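Local coordinates for protein catalase (Bacillus pumilus, PDB 4QOL) that breaks down hydrogen peroxide to water and oxygen at a heme and also shows peroxidase-like reactivity toward phenolic substrates, at residues 6-9 and 15-18; 24-27 and 32-35; 120-125 and 397-402; 178-183 and 426-431; 432-437 and 471-476. One frame throughout, in Å; residues are numbered along the deposited sequence.

Contact 1: residues 6-9 and 15-18; sequences HKNL and VPVG
L9 and V17 close a loop in the N-terminal arm of the catalase subunit, the extended leader that in this family reaches across to neighbouring subunits of the tetramer. Neither 6-9 nor 15-18 forms regular helix or strand, and the loop is a worked example of an irregular chain turned back on itself, with one backbone bond joining the two segments. V17 N donates to L9 O over 2.8 Å, and the bond is nearly straight at 170°. The same oxygen has a second, weaker donor in the preceding residue, with P16 CA 3.5 Å from L9 O in a CA-H...O contact. Next to the bond the two aliphatic side chains lie side by side and point the same way. V17 holds CG1 anti to its own backbone N (chi1 165°), and this branch meets L9 CD2 at 4.1 Å. The other branch turns back beside the nitrogen, so that V17 CG2 stays 3.9 Å from L9 O. Much of the surrounding cover comes from the second subunit: its N396 bonds to N8 OD1, its N367 packs on L9 and its Y399 on P16. With OD1 engaged there, the N8 side chain crosses the proline ring at a slant. Its amide nitrogen makes the nearest approach, a van der Waals contact in which N8 ND2 lies 3.9 Å from P16 CG.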
# COMPACT_ATOMS: atom_id res chain seq x y z
N HIS A 6 15.59 -7.62 33.76
CA HIS A 6 14.33 -6.78 33.73
C HIS A 6 14.37 -5.69 32.65
O HIS A 6 15.38 -5.09 32.39
CB HIS A 6 14.02 -6.14 35.09
CG HIS A 6 13.65 -7.14 36.16
ND1 HIS A 6 13.03 -6.78 37.34
CD2 HIS A 6 13.85 -8.48 36.23
CE1 HIS A 6 12.85 -7.85 38.09
NE2 HIS A 6 13.34 -8.90 37.44
N LYS A 7 13.22 -5.43 32.06
CA LYS A 7 13.10 -4.49 30.96
C LYS A 7 11.79 -3.70 31.18
O LYS A 7 10.80 -4.28 31.62
CB LYS A 7 13.04 -5.27 29.67
CG LYS A 7 14.40 -5.66 29.13
CD LYS A 7 14.26 -6.56 27.88
CE LYS A 7 15.21 -7.75 27.89
NZ LYS A 7 14.75 -8.79 28.85
N ASN A 8 11.80 -2.41 30.91
CA ASN A 8 10.60 -1.67 30.74
C ASN A 8 9.86 -2.01 29.44
O ASN A 8 10.45 -2.08 28.39
CB ASN A 8 10.81 -0.16 30.73
CG ASN A 8 11.32 0.35 32.06
OD1 ASN A 8 10.85 -0.06 33.14
ND2 ASN A 8 12.26 1.27 31.98
N LEU A 9 8.55 -2.13 29.57
CA LEU A 9 7.66 -1.99 28.42
C LEU A 9 7.69 -0.54 27.99
O LEU A 9 7.58 0.31 28.80
CB LEU A 9 6.26 -2.47 28.80
CG LEU A 9 5.33 -2.64 27.62
CD1 LEU A 9 5.53 -4.00 27.00
CD2 LEU A 9 3.87 -2.49 28.08
N VAL A 15 9.55 5.65 25.27
CA VAL A 15 9.05 6.11 26.56
C VAL A 15 8.53 4.92 27.35
O VAL A 15 7.68 4.15 26.87
CB VAL A 15 7.93 7.15 26.40
CG1 VAL A 15 7.41 7.58 27.76
CG2 VAL A 15 8.43 8.37 25.62
N PRO A 16 9.02 4.72 28.59
CA PRO A 16 8.45 3.63 29.39
C PRO A 16 6.96 3.78 29.67
O PRO A 16 6.47 4.90 29.91
CB PRO A 16 9.28 3.65 30.68
CG PRO A 16 10.57 4.35 30.31
CD PRO A 16 10.21 5.32 29.24
N VAL A 17 6.23 2.67 29.59
CA VAL A 17 4.81 2.69 29.75
C VAL A 17 4.46 2.61 31.26
O VAL A 17 4.81 1.65 31.92
CB VAL A 17 4.18 1.50 28.96
CG1 VAL A 17 2.73 1.23 29.36
CG2 VAL A 17 4.27 1.83 27.46
N GLY A 18 3.73 3.60 31.75
CA GLY A 18 3.29 3.58 33.14
C GLY A 18 2.18 2.58 33.51
O GLY A 18 2.13 2.06 34.65

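Contact 2: residues 24-27 and 32-35; sequences RTAG and SFLD
D35 brings two oxygens to the edge of the R24 guanidinium: its backbone O lies in the guanidinium plane and OD2 near it, while the carboxylate is turned 75° from that plane. R24 NH1 reaches D35 O over 3.1 Å, entering in the carbonyl plane. The salt bridge from R24 NH1 to D35 OD2 measures 3.0 Å, but at 123° is weak as a hydrogen bond. A chain extended from CG to NE carries the guanidinium this far. The F33 ring has T25 O in plane at its edge and meets the peptide between T25 and A26 obliquely, with F33 CE2 3.3 Å from A26 N and F33 CZ 3.8 Å from A26 CB. Alongside the F33 ring a single beta bridge pairs T25 with S32, and F33 N donates to R24 O over 2.9 Å. A water also bridges R24 O and F33 O. This belongs to the interlocked core of the catalase tetramer: T25 pairs antiparallel with a strand of the third subunit, extending the sheet, and F33 stacks on F33 of the fourth subunit. T25 OG1, between its backbone N and carbonyl carbon (chi1 59°), donates to G27 O over 2.6 Å.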
# COMPACT_ATOMS: atom_id res chain seq x y z
N ARG A 24 -7.03 5.47 29.23
CA ARG A 24 -7.24 6.73 29.92
C ARG A 24 -8.66 7.25 29.74
O ARG A 24 -9.14 7.41 28.60
CB ARG A 24 -6.18 7.72 29.37
CG ARG A 24 -6.00 8.93 30.16
CD ARG A 24 -4.91 9.78 29.53
NE ARG A 24 -4.41 10.72 30.52
CZ ARG A 24 -3.73 11.81 30.23
NH1 ARG A 24 -3.56 12.16 28.93
NH2 ARG A 24 -3.30 12.57 31.21
N THR A 25 -9.35 7.54 30.85
CA THR A 25 -10.76 7.74 30.82
C THR A 25 -11.18 8.90 31.70
O THR A 25 -10.41 9.35 32.57
CB THR A 25 -11.51 6.42 31.27
OG1 THR A 25 -11.11 6.05 32.60
CG2 THR A 25 -11.22 5.30 30.31
N ALA A 26 -12.41 9.36 31.54
CA ALA A 26 -13.02 10.30 32.47
C ALA A 26 -13.52 9.67 33.75
O ALA A 26 -14.66 9.20 33.82
CB ALA A 26 -14.15 11.05 31.75
N GLY A 27 -12.66 9.65 34.75
CA GLY A 27 -12.87 8.85 35.94
C GLY A 27 -12.79 7.36 35.68
O GLY A 27 -12.59 6.90 34.51
N SER A 32 -13.49 7.13 26.99
CA SER A 32 -12.05 7.11 26.78
C SER A 32 -11.59 8.41 26.09
O SER A 32 -12.27 8.97 25.22
CB SER A 32 -11.68 5.88 25.94
OG SER A 32 -11.79 4.68 26.69
N PHE A 33 -10.39 8.87 26.41
CA PHE A 33 -9.80 10.07 25.81
C PHE A 33 -8.92 9.76 24.60
O PHE A 33 -8.28 8.69 24.55
CB PHE A 33 -8.98 10.80 26.85
CG PHE A 33 -9.85 11.53 27.85
CD1 PHE A 33 -10.60 12.64 27.45
CD2 PHE A 33 -9.88 11.14 29.20
CE1 PHE A 33 -11.40 13.32 28.39
CE2 PHE A 33 -10.73 11.80 30.11
CZ PHE A 33 -11.49 12.86 29.70
N LEU A 34 -8.94 10.71 23.67
CA LEU A 34 -8.09 10.68 22.48
C LEU A 34 -6.62 10.76 22.86
O LEU A 34 -5.76 10.17 22.20
CB LEU A 34 -8.47 11.80 21.53
CG LEU A 34 -7.85 11.82 20.13
CD1 LEU A 34 -8.05 10.49 19.44
CD2 LEU A 34 -8.39 13.02 19.32
N ASP A 35 -6.29 11.56 23.88
CA ASP A 35 -4.88 11.70 24.37
C ASP A 35 -4.49 10.45 25.22
O ASP A 35 -4.28 10.51 26.45
CB ASP A 35 -4.68 12.99 25.16
CG ASP A 35 -3.27 13.16 25.67
OD1 ASP A 35 -2.35 12.53 25.12
OD2 ASP A 35 -3.06 13.94 26.62
O HOH W 1 -8.21 6.35 26.09

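Contact 3: residues 120-125 and 397-402; sequences TEEGNY and PHYKES
E122 and Y399 both carry CG anti to the carbonyl carbon, chi1 being -69° in the glutamate and -70° in the tyrosine, and both are directed into the space between their segments. Beyond CG the E122 chain is extended, bringing its carboxylate to the edge of the phenol ring with the two planes almost perpendicular, 83° apart. Y399 OH donates to E122 OE2, but at 3.4 Å the bond is weak; the same oxygen lies 3.6 Å from Y399 CE1. H398 ND1 lies above one face of the ring, offset toward the rim. E122 itself sits in a type I turn from T120 to G123. There T120 OG1 accepts from E122 N at 3.1 Å, an ST turn, and donates to a lone pair of G123 O, T120 OG1 to G123 O being 2.6 Å. Replacing E122 by an alanine would probably deprive the Y399 hydroxyl of this acceptor and open a gap at the ring edge. The turn links strands 113-120 and 123-130 of the antiparallel barrel into a hairpin, while 397-402 belongs to the long loop between helix 331-348 and strand 411-412; P323 touches both E122 and Y399.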
# COMPACT_ATOMS: atom_id res chain seq x y z
N THR A 120 24.74 -18.04 -1.81
CA THR A 120 26.06 -18.34 -2.39
C THR A 120 26.98 -17.12 -2.35
O THR A 120 26.53 -15.98 -2.19
CB THR A 120 26.02 -18.91 -3.86
OG1 THR A 120 26.14 -17.88 -4.84
CG2 THR A 120 24.71 -19.72 -4.09
N GLU A 121 28.26 -17.38 -2.62
CA GLU A 121 29.25 -16.30 -2.66
C GLU A 121 29.12 -15.40 -3.91
O GLU A 121 29.65 -14.31 -3.91
CB GLU A 121 30.64 -16.88 -2.47
CG GLU A 121 31.22 -17.57 -3.67
CD GLU A 121 32.29 -18.57 -3.30
OE1 GLU A 121 31.93 -19.69 -2.96
OE2 GLU A 121 33.48 -18.21 -3.43
N GLU A 122 28.41 -15.84 -4.96
CA GLU A 122 28.13 -15.05 -6.14
C GLU A 122 26.66 -14.58 -6.23
O GLU A 122 26.18 -14.25 -7.32
CB GLU A 122 28.56 -15.79 -7.42
CG GLU A 122 30.07 -15.91 -7.52
CD GLU A 122 30.61 -16.56 -8.79
OE1 GLU A 122 29.89 -17.18 -9.57
OE2 GLU A 122 31.84 -16.41 -8.98
N GLY A 123 25.97 -14.61 -5.08
CA GLY A 123 24.57 -14.17 -5.01
C GLY A 123 23.64 -15.29 -4.57
O GLY A 123 24.02 -16.48 -4.45
N ASN A 124 22.41 -14.91 -4.25
CA ASN A 124 21.43 -15.86 -3.89
C ASN A 124 20.95 -16.61 -5.12
O ASN A 124 20.56 -16.02 -6.12
CB ASN A 124 20.26 -15.18 -3.11
CG ASN A 124 20.62 -14.87 -1.68
OD1 ASN A 124 21.70 -15.15 -1.22
ND2 ASN A 124 19.67 -14.28 -0.94
N TYR A 125 20.94 -17.94 -5.01
CA TYR A 125 20.31 -18.83 -5.98
C TYR A 125 19.05 -19.49 -5.43
O TYR A 125 19.10 -20.22 -4.44
CB TYR A 125 21.29 -19.94 -6.37
CG TYR A 125 20.74 -20.99 -7.28
CD1 TYR A 125 20.12 -20.67 -8.44
CD2 TYR A 125 20.87 -22.36 -6.98
CE1 TYR A 125 19.61 -21.63 -9.31
CE2 TYR A 125 20.43 -23.33 -7.85
CZ TYR A 125 19.75 -22.96 -8.99
OH TYR A 125 19.23 -23.92 -9.85
N PRO A 397 32.45 -7.77 -16.88
CA PRO A 397 32.09 -8.65 -17.98
C PRO A 397 32.45 -10.12 -17.77
O PRO A 397 31.87 -10.98 -18.46
CB PRO A 397 32.84 -8.06 -19.17
CG PRO A 397 33.93 -7.22 -18.59
CD PRO A 397 33.43 -6.73 -17.26
N HIS A 398 33.26 -10.45 -16.77
CA HIS A 398 33.42 -11.87 -16.40
C HIS A 398 32.06 -12.51 -16.05
O HIS A 398 31.94 -13.73 -16.08
CB HIS A 398 34.37 -12.07 -15.23
CG HIS A 398 34.64 -13.52 -14.91
ND1 HIS A 398 34.30 -14.11 -13.71
CD2 HIS A 398 35.21 -14.50 -15.66
CE1 HIS A 398 34.66 -15.39 -13.73
NE2 HIS A 398 35.21 -15.65 -14.90
N TYR A 399 31.09 -11.72 -15.64
CA TYR A 399 29.83 -12.29 -15.16
C TYR A 399 28.69 -12.23 -16.18
O TYR A 399 27.52 -12.40 -15.80
CB TYR A 399 29.44 -11.63 -13.87
CG TYR A 399 30.36 -12.04 -12.77
CD1 TYR A 399 30.22 -13.26 -12.17
CD2 TYR A 399 31.43 -11.24 -12.37
CE1 TYR A 399 31.07 -13.67 -11.18
CE2 TYR A 399 32.27 -11.64 -11.37
CZ TYR A 399 32.10 -12.85 -10.78
OH TYR A 399 32.91 -13.28 -9.77
N LYS A 400 29.01 -12.01 -17.45
CA LYS A 400 28.01 -12.07 -18.49
C LYS A 400 27.41 -13.48 -18.54
O LYS A 400 28.10 -14.47 -18.33
CB LYS A 400 28.58 -11.67 -19.86
CG LYS A 400 28.67 -10.15 -20.01
CD LYS A 400 28.89 -9.74 -21.46
CE LYS A 400 27.57 -9.76 -22.24
NZ LYS A 400 27.77 -9.42 -23.69
N GLU A 401 26.13 -13.54 -18.85
CA GLU A 401 25.48 -14.78 -19.12
C GLU A 401 25.75 -15.26 -20.54
O GLU A 401 26.31 -14.52 -21.39
CB GLU A 401 23.98 -14.70 -18.86
CG GLU A 401 23.19 -13.86 -19.84
CD GLU A 401 22.25 -12.87 -19.16
OE1 GLU A 401 21.35 -13.33 -18.43
OE2 GLU A 401 22.38 -11.62 -19.39
N SER A 402 25.37 -16.50 -20.82
CA SER A 402 25.53 -17.10 -22.14
C SER A 402 24.63 -16.42 -23.16
O SER A 402 23.75 -15.63 -22.78
CB SER A 402 25.27 -18.62 -22.12
OG SER A 402 23.84 -18.97 -22.13

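Contact 4: residues 178-183 and 426-431; sequences LTWLFS and GEKYRS
K428 lays the end of its side chain over one face of the W180 indole, the two side chains crossing at about a right angle. CE stands above the centre of the ring in a CH-pi contact, and NZ follows in a cation-pi contact with the six-membered ring, only 16° off its normal. The ring atom nearest the ammonium is W180 CH2, 3.5 Å from K428 NZ. Nearer the root of the chain, K428 CG lies 3.8 Å from W180 NE1, so methylenes and ammonium together run along the indole from its pyrrole part to its benzene part. A bend at chi2 (62°), after a CG placed anti to the backbone N, directs the lysine along this path. T179 runs antiparallel to the same lysine side chain, its methyl CG2 being 4.1 Å from K428 CG. Its hydroxyl is occupied elsewhere, by T175 O and Y470 OH. Y429 sends its ring away from the contact to stack on Y470, with its OH bonded to D469. The contact joins the last turn of helix 175-181 to helix 423-431 of the C-terminal helical region; L178 and T179 rest on F463 of helix 453-466, and F182 packs against L440 and L444 of helix 434-448.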
# COMPACT_ATOMS: atom_id res chain seq x y z
N LEU A 178 -1.95 -35.03 -13.79
CA LEU A 178 -3.10 -35.54 -13.03
C LEU A 178 -2.90 -37.02 -12.68
O LEU A 178 -3.35 -37.55 -11.65
CB LEU A 178 -4.35 -35.37 -13.83
CG LEU A 178 -4.71 -33.90 -14.08
CD1 LEU A 178 -5.89 -33.80 -15.03
CD2 LEU A 178 -5.09 -33.24 -12.76
N THR A 179 -2.16 -37.73 -13.52
CA THR A 179 -1.80 -39.12 -13.24
C THR A 179 -0.84 -39.31 -12.05
O THR A 179 -0.87 -40.37 -11.39
CB THR A 179 -1.24 -39.78 -14.52
OG1 THR A 179 -2.22 -39.65 -15.57
CG2 THR A 179 -0.88 -41.23 -14.31
N TRP A 180 -0.02 -38.28 -11.74
CA TRP A 180 0.72 -38.24 -10.50
C TRP A 180 -0.07 -37.71 -9.31
O TRP A 180 -0.03 -38.28 -8.25
CB TRP A 180 1.99 -37.31 -10.67
CG TRP A 180 3.07 -37.81 -11.47
CD1 TRP A 180 3.12 -37.93 -12.84
CD2 TRP A 180 4.37 -38.19 -11.01
NE1 TRP A 180 4.32 -38.32 -13.22
CE2 TRP A 180 5.11 -38.54 -12.13
CE3 TRP A 180 4.95 -38.33 -9.76
CZ2 TRP A 180 6.45 -38.97 -12.06
CZ3 TRP A 180 6.29 -38.78 -9.70
CH2 TRP A 180 7.00 -39.08 -10.82
N LEU A 181 -0.76 -36.59 -9.52
CA LEU A 181 -1.51 -35.90 -8.46
C LEU A 181 -2.61 -36.78 -7.86
O LEU A 181 -2.91 -36.64 -6.66
CB LEU A 181 -2.14 -34.64 -9.01
CG LEU A 181 -2.81 -33.74 -7.98
CD1 LEU A 181 -1.87 -33.30 -6.86
CD2 LEU A 181 -3.42 -32.50 -8.69
N PHE A 182 -3.22 -37.68 -8.66
CA PHE A 182 -4.29 -38.51 -8.08
C PHE A 182 -3.79 -39.90 -7.69
O PHE A 182 -4.58 -40.71 -7.24
CB PHE A 182 -5.51 -38.52 -8.99
CG PHE A 182 -6.30 -37.29 -8.91
CD1 PHE A 182 -7.29 -37.16 -7.96
CD2 PHE A 182 -6.02 -36.21 -9.72
CE1 PHE A 182 -7.99 -35.98 -7.83
CE2 PHE A 182 -6.77 -35.02 -9.61
CZ PHE A 182 -7.77 -34.93 -8.69
N SER A 183 -2.48 -40.14 -7.81
CA SER A 183 -1.84 -41.22 -6.96
C SER A 183 -1.85 -40.79 -5.53
O SER A 183 -2.25 -39.64 -5.21
CB SER A 183 -0.41 -41.53 -7.39
OG SER A 183 0.53 -40.56 -6.93
N GLY A 426 0.61 -42.46 -19.89
CA GLY A 426 0.42 -43.91 -20.02
C GLY A 426 1.61 -44.64 -19.41
O GLY A 426 1.44 -45.70 -18.77
N GLU A 427 2.83 -44.14 -19.64
CA GLU A 427 4.01 -44.78 -19.06
C GLU A 427 4.01 -44.74 -17.57
O GLU A 427 4.33 -45.73 -16.91
CB GLU A 427 5.31 -44.14 -19.65
CG GLU A 427 5.45 -44.34 -21.15
CD GLU A 427 6.57 -43.55 -21.79
OE1 GLU A 427 7.07 -44.01 -22.87
OE2 GLU A 427 6.95 -42.41 -21.34
N LYS A 428 3.54 -43.61 -17.00
CA LYS A 428 3.42 -43.49 -15.56
C LYS A 428 2.39 -44.46 -15.03
O LYS A 428 2.68 -45.20 -14.07
CB LYS A 428 3.09 -42.06 -15.13
CG LYS A 428 3.08 -41.85 -13.62
CD LYS A 428 4.41 -42.12 -12.95
CE LYS A 428 4.28 -41.90 -11.43
NZ LYS A 428 5.55 -42.23 -10.75
N TYR A 429 1.23 -44.49 -15.67
CA TYR A 429 0.17 -45.43 -15.26
C TYR A 429 0.70 -46.86 -15.19
O TYR A 429 0.55 -47.59 -14.21
CB TYR A 429 -1.00 -45.39 -16.26
CG TYR A 429 -2.08 -46.43 -15.92
CD1 TYR A 429 -2.95 -46.21 -14.86
CD2 TYR A 429 -2.23 -47.60 -16.65
CE1 TYR A 429 -3.95 -47.12 -14.51
CE2 TYR A 429 -3.22 -48.51 -16.31
CZ TYR A 429 -4.08 -48.27 -15.26
OH TYR A 429 -5.12 -49.20 -14.94
N ARG A 430 1.37 -47.26 -16.26
CA ARG A 430 1.85 -48.63 -16.33
C ARG A 430 2.94 -48.94 -15.34
O ARG A 430 3.14 -50.10 -15.01
CB ARG A 430 2.28 -48.98 -17.73
CG ARG A 430 1.12 -49.08 -18.68
CD ARG A 430 1.55 -49.53 -20.07
NE ARG A 430 2.36 -48.53 -20.76
CZ ARG A 430 1.90 -47.56 -21.55
NH1 ARG A 430 0.59 -47.34 -21.75
NH2 ARG A 430 2.76 -46.81 -22.18
N SER A 431 3.65 -47.92 -14.87
CA SER A 431 4.72 -48.09 -13.86
C SER A 431 4.19 -48.29 -12.44
O SER A 431 4.93 -48.71 -11.54
CB SER A 431 5.70 -46.92 -13.92
OG SER A 431 5.19 -45.76 -13.23

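Contact 5: residues 432-437 and 471-476; sequences YSEEEK and GQRLAD
R473 presents NH1 and NH2 end-on to E434, one nitrogen to each carboxylate oxygen, in a salt bridge whose flat groups are nearly coplanar, 25° apart. R473 NH1 donates to E434 OE2 over 3.1 Å, almost straight at 174° and on the syn lone pair. The other arm is shorter but more bent: R473 NH2 lies 2.8 Å from E434 OE1, somewhat out of the carboxylate plane. OE1 has a second donor in Q438 NE2, which helps to fix the carboxylate's rotation. K437 then covers one face of the guanidinium with its CB, while K437 CD comes within 3.7 Å of R473 NH1. The lysine turns its charge away from the arginine: a bend at chi4 (75°) takes K437 NZ to Y432 O at 2.8 Å, and the ammonium also makes a cation-pi contact with Y429. A leucine in place of R473 would probably leave the E434 carboxylate without its charged mate and uncover the K437 methylenes. E434 is the first residue of its helix and lies within a capping box, in which E436 N donates to S433 OG over 3.1 Å and S433 N to E436 OE1 over 2.9 Å. The contact therefore ties the first turn of helix 434-448 to helix 468-478 at the surface, while beneath it L474 packs on L444 of the former and on I460 and F463 of helix 453-466.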
# COMPACT_ATOMS: atom_id res chain seq x y z
N TYR A 432 2.89 -48.02 -12.23
CA TYR A 432 2.30 -48.20 -10.94
C TYR A 432 2.13 -49.72 -10.66
O TYR A 432 1.75 -50.47 -11.54
CB TYR A 432 0.91 -47.52 -10.85
CG TYR A 432 0.92 -45.99 -10.66
CD1 TYR A 432 1.83 -45.38 -9.80
CD2 TYR A 432 0.10 -45.18 -11.42
CE1 TYR A 432 1.88 -44.00 -9.67
CE2 TYR A 432 0.13 -43.78 -11.31
CZ TYR A 432 1.03 -43.19 -10.43
OH TYR A 432 1.06 -41.79 -10.31
N SER A 433 2.31 -50.11 -9.40
CA SER A 433 1.85 -51.41 -8.91
C SER A 433 0.35 -51.50 -9.02
O SER A 433 -0.33 -50.48 -9.20
CB SER A 433 2.28 -51.62 -7.45
OG SER A 433 1.55 -50.79 -6.57
N GLU A 434 -0.19 -52.71 -8.90
CA GLU A 434 -1.59 -52.89 -9.00
C GLU A 434 -2.29 -52.11 -7.89
O GLU A 434 -3.37 -51.61 -8.11
CB GLU A 434 -1.96 -54.39 -8.96
CG GLU A 434 -3.46 -54.66 -8.93
CD GLU A 434 -4.27 -54.02 -10.07
OE1 GLU A 434 -5.48 -53.82 -9.88
OE2 GLU A 434 -3.73 -53.77 -11.17
N GLU A 435 -1.70 -52.10 -6.69
CA GLU A 435 -2.27 -51.42 -5.51
C GLU A 435 -2.31 -49.93 -5.83
O GLU A 435 -3.30 -49.26 -5.54
CB GLU A 435 -1.42 -51.69 -4.26
CG GLU A 435 -1.50 -53.11 -3.67
CD GLU A 435 -0.91 -54.21 -4.57
OE1 GLU A 435 -1.38 -55.36 -4.50
OE2 GLU A 435 0.04 -53.96 -5.37
N GLU A 436 -1.22 -49.42 -6.41
CA GLU A 436 -1.14 -47.99 -6.76
C GLU A 436 -2.15 -47.63 -7.86
O GLU A 436 -2.78 -46.56 -7.81
CB GLU A 436 0.25 -47.64 -7.20
CG GLU A 436 1.28 -47.65 -6.08
CD GLU A 436 2.67 -47.38 -6.61
OE1 GLU A 436 3.08 -48.00 -7.59
OE2 GLU A 436 3.35 -46.48 -6.09
N LYS A 437 -2.32 -48.49 -8.85
CA LYS A 437 -3.32 -48.24 -9.88
C LYS A 437 -4.70 -48.21 -9.23
O LYS A 437 -5.55 -47.39 -9.59
CB LYS A 437 -3.34 -49.31 -10.92
CG LYS A 437 -2.18 -49.34 -11.86
CD LYS A 437 -2.47 -50.41 -12.90
CE LYS A 437 -1.38 -50.52 -13.92
NZ LYS A 437 -0.17 -51.18 -13.40
N GLY A 471 -8.09 -45.80 -18.80
CA GLY A 471 -9.39 -45.18 -19.14
C GLY A 471 -10.59 -46.06 -18.94
O GLY A 471 -11.61 -45.63 -18.41
N GLN A 472 -10.45 -47.34 -19.35
CA GLN A 472 -11.58 -48.30 -19.15
C GLN A 472 -11.91 -48.57 -17.69
O GLN A 472 -13.09 -48.62 -17.33
CB GLN A 472 -11.27 -49.61 -19.91
CG GLN A 472 -12.48 -50.56 -19.90
CD GLN A 472 -13.63 -49.99 -20.71
OE1 GLN A 472 -13.52 -49.84 -21.94
NE2 GLN A 472 -14.76 -49.72 -20.06
N ARG A 473 -10.89 -48.75 -16.84
CA ARG A 473 -11.05 -48.92 -15.42
C ARG A 473 -11.75 -47.74 -14.80
O ARG A 473 -12.62 -47.89 -13.94
CB ARG A 473 -9.70 -49.17 -14.71
CG ARG A 473 -9.19 -50.58 -14.93
CD ARG A 473 -7.80 -50.86 -14.38
NE ARG A 473 -7.77 -50.95 -12.94
CZ ARG A 473 -6.81 -51.57 -12.25
NH1 ARG A 473 -5.79 -52.15 -12.85
NH2 ARG A 473 -6.86 -51.58 -10.94
N LEU A 474 -11.39 -46.54 -15.25
CA LEU A 474 -12.02 -45.34 -14.66
C LEU A 474 -13.46 -45.21 -15.09
O LEU A 474 -14.35 -44.91 -14.26
CB LEU A 474 -11.20 -44.09 -15.11
CG LEU A 474 -11.16 -42.83 -14.29
CD1 LEU A 474 -11.18 -41.57 -15.20
CD2 LEU A 474 -11.98 -42.73 -13.03
N ALA A 475 -13.72 -45.49 -16.38
CA ALA A 475 -15.11 -45.50 -16.90
C ALA A 475 -15.95 -46.46 -16.10
O ALA A 475 -17.09 -46.15 -15.73
CB ALA A 475 -15.15 -45.81 -18.40
N ASP A 476 -15.39 -47.63 -15.85
CA ASP A 476 -16.11 -48.69 -15.16
C ASP A 476 -16.46 -48.23 -13.76
O ASP A 476 -17.60 -48.38 -13.29
CB ASP A 476 -15.24 -49.96 -15.08
CG ASP A 476 -15.08 -50.67 -16.45
OD1 ASP A 476 -15.75 -50.31 -17.45
OD2 ASP A 476 -14.32 -51.66 -16.49

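Overall arrangement
Buried and surface contacts differ in chemistry here. Contacts 1 and 2 follow each other in the N-terminal arm, their centres about 21 Å apart, and are buried with the help of other subunits; one backbone bond holds the first, while the second adds an ion pair and an aromatic ring. Contact 3, a weak polar touch at the surface, joins a barrel hairpin to a distant loop, and its Y399 packs on P16 of the second subunit. Contacts 4 and 5 belong to the C-terminal helices, where no other chain reaches them. The former is buried and cation-pi, the latter at the surface and ionic, and T179 O to Y432 OH, 2.6 Å, probably hydrogen-bonds the two together.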